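Long-range contact in glideosome-associated protein 50 (Plasmodium falciparum 3D7, PDB 3TGH), which is a component of the glideosome, which drives parasite gliding and host cell invasion, and may help assemble it and attach it to the inner membrane complex: residues Ser164-His172 with Thr330-Met338. Residues are numbered along the deposited sequence; the frame is centred on the assembly and turned at random.
Sequences SNFPYKKIH and TDVPSSGPM. With CO (cobalt (II) ion), chain D; SO4 (sulfate ion), chain C.
Y168 reaches from the N-cap of helix 169-189 into the curve of segment 330-338, and most of the contact is made along its ring. CG stands anti to the carbonyl carbon (chi1 -72°), which carries the ring away from the helix toward 330-338. CB lies near the sulfate. Farther out the two flanks part company: CD2 and CE2 run past V332, with CE2 3.7 Å from V332 CG1, while CD1 and CE1 lie against P337, CE1 being 3.5 Å from P337 N. One face is covered off-centre by P337 CD, a CH-pi contact 4.2 Å from the centroid of the Y168 ring. CZ comes up against P333 CD and the G336 carbonyl carbon. At the tip, OH donates to P333 O (2.7 Å). That acceptor lies at the ring edge, in its plane, whereas the hydroxyl is tilted 25° from the carbonyl plane of P333. P333 O also takes a weak bond from G336 N, the backbone bond of the type I turn P333-G336, so the phenol is tied directly to the turn.

Beside the ring, F166 CZ meets V332 CG1 at 4.0 Å, and I171 CD1 reaches T330 CG2 tip to tip, also at 4.0 Å; T330 OG1 is hydrogen-bonded to N125 OD1. The sulfate, probably from the crystallisation liquor, accepts hydrogen bonds from K169 N (to O4) and K170 N (to O3) in the first turn of the helix, where the helix dipole would favour an anion. Farther along the helix, the metal-binding residue H172 holds a cobalt ion through NE2 at 2.2 Å; three waters also coordinate it. The arrangement is a type I beta turn whose first carbonyl is hydrogen-bonded by a tyrosine hydroxyl, packing the C-terminal end of the lumenal part at the surface against the N-terminal end of a helix of the calcineurin-like phosphoesterase fold.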
loop_
_atom_site.group_PDB
_atom_site.type_symbol
_atom_site.label_atom_id
_atom_site.label_comp_id
_atom_site.label_asym_id
_atom_site.label_seq_id
_atom_site.Cartn_x
_atom_site.Cartn_y
_atom_site.Cartn_z
ATOM N N SER A 164 19.822 -0.987 -1.683
ATOM C CA SER A 164 21.173 -1.459 -1.960
ATOM C C SER A 164 21.575 -2.684 -1.121
ATOM O O SER A 164 22.587 -3.323 -1.420
ATOM C CB SER A 164 22.177 -0.322 -1.730
ATOM O OG SER A 164 22.155 0.091 -0.379
ATOM N N ASN A 165 20.804 -3.009 -0.078
ATOM C CA ASN A 165 21.096 -4.182 0.762
ATOM C C ASN A 165 20.600 -5.511 0.187
ATOM O O ASN A 165 21.038 -6.577 0.621
ATOM C CB ASN A 165 20.543 -4.003 2.176
ATOM C CG ASN A 165 21.405 -3.080 3.025
ATOM O OD1 ASN A 165 22.556 -2.823 2.693
ATOM N ND2 ASN A 165 20.849 -2.587 4.119
ATOM N N PHE A 166 19.696 -5.456 -0.779
ATOM C CA PHE A 166 19.198 -6.681 -1.391
ATOM C C PHE A 166 20.332 -7.381 -2.135
ATOM O O PHE A 166 20.972 -6.789 -3.008
ATOM C CB PHE A 166 18.037 -6.396 -2.329
ATOM C CG PHE A 166 17.250 -7.616 -2.685
ATOM C CD1 PHE A 166 16.431 -8.215 -1.747
ATOM C CD2 PHE A 166 17.346 -8.178 -3.947
ATOM C CE1 PHE A 166 15.711 -9.351 -2.059
ATOM C CE2 PHE A 166 16.618 -9.314 -4.268
ATOM C CZ PHE A 166 15.807 -9.900 -3.328
ATOM N N PRO A 167 20.608 -8.638 -1.766
ATOM C CA PRO A 167 21.835 -9.280 -2.232
ATOM C C PRO A 167 21.795 -9.836 -3.657
ATOM O O PRO A 167 22.858 -10.092 -4.228
ATOM C CB PRO A 167 22.016 -10.420 -1.234
ATOM C CG PRO A 167 20.646 -10.785 -0.848
ATOM C CD PRO A 167 19.894 -9.480 -0.790
ATOM N N TYR A 168 20.600 -10.044 -4.213
ATOM C CA TYR A 168 20.457 -10.549 -5.586
ATOM C C TYR A 168 20.327 -9.373 -6.550
ATOM O O TYR A 168 19.244 -8.786 -6.684
ATOM C CB TYR A 168 19.223 -11.439 -5.734
ATOM C CG TYR A 168 19.310 -12.799 -5.093
ATOM C CD1 TYR A 168 20.026 -13.835 -5.696
ATOM C CD2 TYR A 168 18.633 -13.070 -3.912
ATOM C CE1 TYR A 168 20.089 -15.088 -5.111
ATOM C CE2 TYR A 168 18.688 -14.316 -3.324
ATOM C CZ TYR A 168 19.417 -15.321 -3.927
ATOM O OH TYR A 168 19.462 -16.558 -3.333
ATOM N N LYS A 169 21.417 -9.043 -7.239
ATOM C CA LYS A 169 21.453 -7.839 -8.070
ATOM C C LYS A 169 20.542 -7.908 -9.307
ATOM O O LYS A 169 19.937 -6.902 -9.682
ATOM C CB LYS A 169 22.893 -7.507 -8.483
ATOM C CG LYS A 169 23.879 -7.365 -7.310
ATOM C CD LYS A 169 23.386 -6.426 -6.197
ATOM C CE LYS A 169 24.388 -6.362 -5.046
ATOM N NZ LYS A 169 23.816 -5.727 -3.823
ATOM N N LYS A 170 20.438 -9.076 -9.935
ATOM C CA LYS A 170 19.547 -9.240 -11.101
ATOM C C LYS A 170 18.066 -9.046 -10.735
ATOM O O LYS A 170 17.293 -8.464 -11.505
ATOM C CB LYS A 170 19.733 -10.619 -11.735
ATOM C CG LYS A 170 21.068 -10.822 -12.435
ATOM C CD LYS A 170 21.156 -12.224 -13.027
ATOM C CE LYS A 170 22.438 -12.428 -13.825
ATOM N NZ LYS A 170 22.389 -11.750 -15.153
ATOM N N ILE A 171 17.678 -9.554 -9.568
ATOM C CA ILE A 171 16.305 -9.420 -9.082
ATOM C C ILE A 171 16.036 -7.965 -8.722
ATOM O O ILE A 171 15.011 -7.401 -9.084
ATOM C CB ILE A 171 16.044 -10.380 -7.891
ATOM C CG1 ILE A 171 16.062 -11.829 -8.388
ATOM C CG2 ILE A 171 14.709 -10.082 -7.211
ATOM C CD1 ILE A 171 16.102 -12.847 -7.256
ATOM N N HIS A 172 17.006 -7.341 -8.061
ATOM C CA HIS A 172 16.961 -5.925 -7.757
ATOM C C HIS A 172 16.773 -5.067 -9.020
ATOM O O HIS A 172 15.944 -4.151 -9.034
ATOM C CB HIS A 172 18.252 -5.561 -6.999
ATOM C CG HIS A 172 18.551 -4.102 -6.936
ATOM N ND1 HIS A 172 18.108 -3.294 -5.909
ATOM C CD2 HIS A 172 19.324 -3.319 -7.728
ATOM C CE1 HIS A 172 18.568 -2.067 -6.094
ATOM N NE2 HIS A 172 19.300 -2.055 -7.193
ATOM N N THR A 330 8.608 -14.581 -7.951
ATOM C CA THR A 330 10.062 -14.682 -8.010
ATOM C C THR A 330 10.562 -15.624 -6.937
ATOM O O THR A 330 10.217 -15.464 -5.774
ATOM C CB THR A 330 10.703 -13.313 -7.751
ATOM O OG1 THR A 330 10.146 -12.353 -8.653
ATOM C CG2 THR A 330 12.217 -13.389 -7.940
ATOM N N ASP A 331 11.389 -16.595 -7.319
ATOM C CA ASP A 331 12.069 -17.431 -6.339
ATOM C C ASP A 331 13.285 -16.668 -5.812
ATOM O O ASP A 331 14.173 -16.289 -6.577
ATOM C CB ASP A 331 12.508 -18.768 -6.947
ATOM C CG ASP A 331 13.090 -19.725 -5.909
ATOM O OD1 ASP A 331 12.643 -19.702 -4.742
ATOM O OD2 ASP A 331 13.990 -20.514 -6.264
ATOM N N VAL A 332 13.298 -16.435 -4.505
ATOM C CA VAL A 332 14.419 -15.799 -3.821
ATOM C C VAL A 332 14.955 -16.807 -2.797
ATOM O O VAL A 332 14.471 -16.867 -1.668
ATOM C CB VAL A 332 13.966 -14.488 -3.152
ATOM C CG1 VAL A 332 15.134 -13.763 -2.476
ATOM C CG2 VAL A 332 13.312 -13.584 -4.186
ATOM N N PRO A 333 15.929 -17.640 -3.208
ATOM C CA PRO A 333 16.475 -18.662 -2.310
ATOM C C PRO A 333 17.104 -18.040 -1.067
ATOM O O PRO A 333 17.852 -17.070 -1.185
ATOM C CB PRO A 333 17.546 -19.350 -3.170
ATOM C CG PRO A 333 17.132 -19.086 -4.573
ATOM C CD PRO A 333 16.521 -17.727 -4.558
ATOM N N SER A 334 16.802 -18.580 0.110
ATOM C CA SER A 334 17.288 -17.978 1.360
ATOM C C SER A 334 18.808 -18.076 1.530
ATOM O O SER A 334 19.385 -17.300 2.286
ATOM C CB SER A 334 16.571 -18.568 2.581
ATOM O OG SER A 334 16.781 -19.968 2.682
ATOM N N SER A 335 19.444 -19.015 0.823
ATOM C CA SER A 335 20.903 -19.196 0.871
ATOM C C SER A 335 21.716 -18.023 0.307
ATOM O O SER A 335 22.905 -17.883 0.621
ATOM C CB SER A 335 21.300 -20.478 0.128
ATOM O OG SER A 335 20.901 -20.422 -1.235
ATOM N N GLY A 336 21.092 -17.194 -0.527
ATOM C CA GLY A 336 21.779 -16.064 -1.154
ATOM C C GLY A 336 22.441 -16.460 -2.462
ATOM O O GLY A 336 22.458 -17.641 -2.819
ATOM N N PRO A 337 22.989 -15.472 -3.192
ATOM C CA PRO A 337 23.558 -15.708 -4.521
ATOM C C PRO A 337 24.871 -16.493 -4.495
ATOM O O PRO A 337 25.682 -16.315 -3.582
ATOM C CB PRO A 337 23.802 -14.290 -5.053
ATOM C CG PRO A 337 24.028 -13.472 -3.833
ATOM C CD PRO A 337 23.140 -14.065 -2.771
ATOM N N MET A 338 25.050 -17.360 -5.490
ATOM C CA MET A 338 26.301 -18.088 -5.701
ATOM C C MET A 338 26.805 -17.822 -7.121
ATOM O O MET A 338 26.011 -17.651 -8.048
ATOM C CB MET A 338 26.099 -19.597 -5.491
ATOM C CG MET A 338 26.356 -20.091 -4.064
ATOM S SD MET A 338 24.882 -20.235 -3.039
ATOM C CE MET A 338 25.596 -20.751 -1.478
HETATM CO CO CO D . 20.745 -0.434 -7.779
HETATM S S SO4 C . 23.036 -11.949 -8.654
HETATM O O1 SO4 C . 23.155 -13.381 -8.397
HETATM O O2 SO4 C . 23.921 -11.568 -9.753
HETATM O O3 SO4 C . 21.654 -11.639 -9.027
HETATM O O4 SO4 C . 23.423 -11.206 -7.454
HETATM O O HOH W 1 19.700 -0.408 -9.763
HETATM O O HOH W 2 19.217 1.532 -7.195
HETATM O O HOH W 3 22.465 -1.952 -8.395
#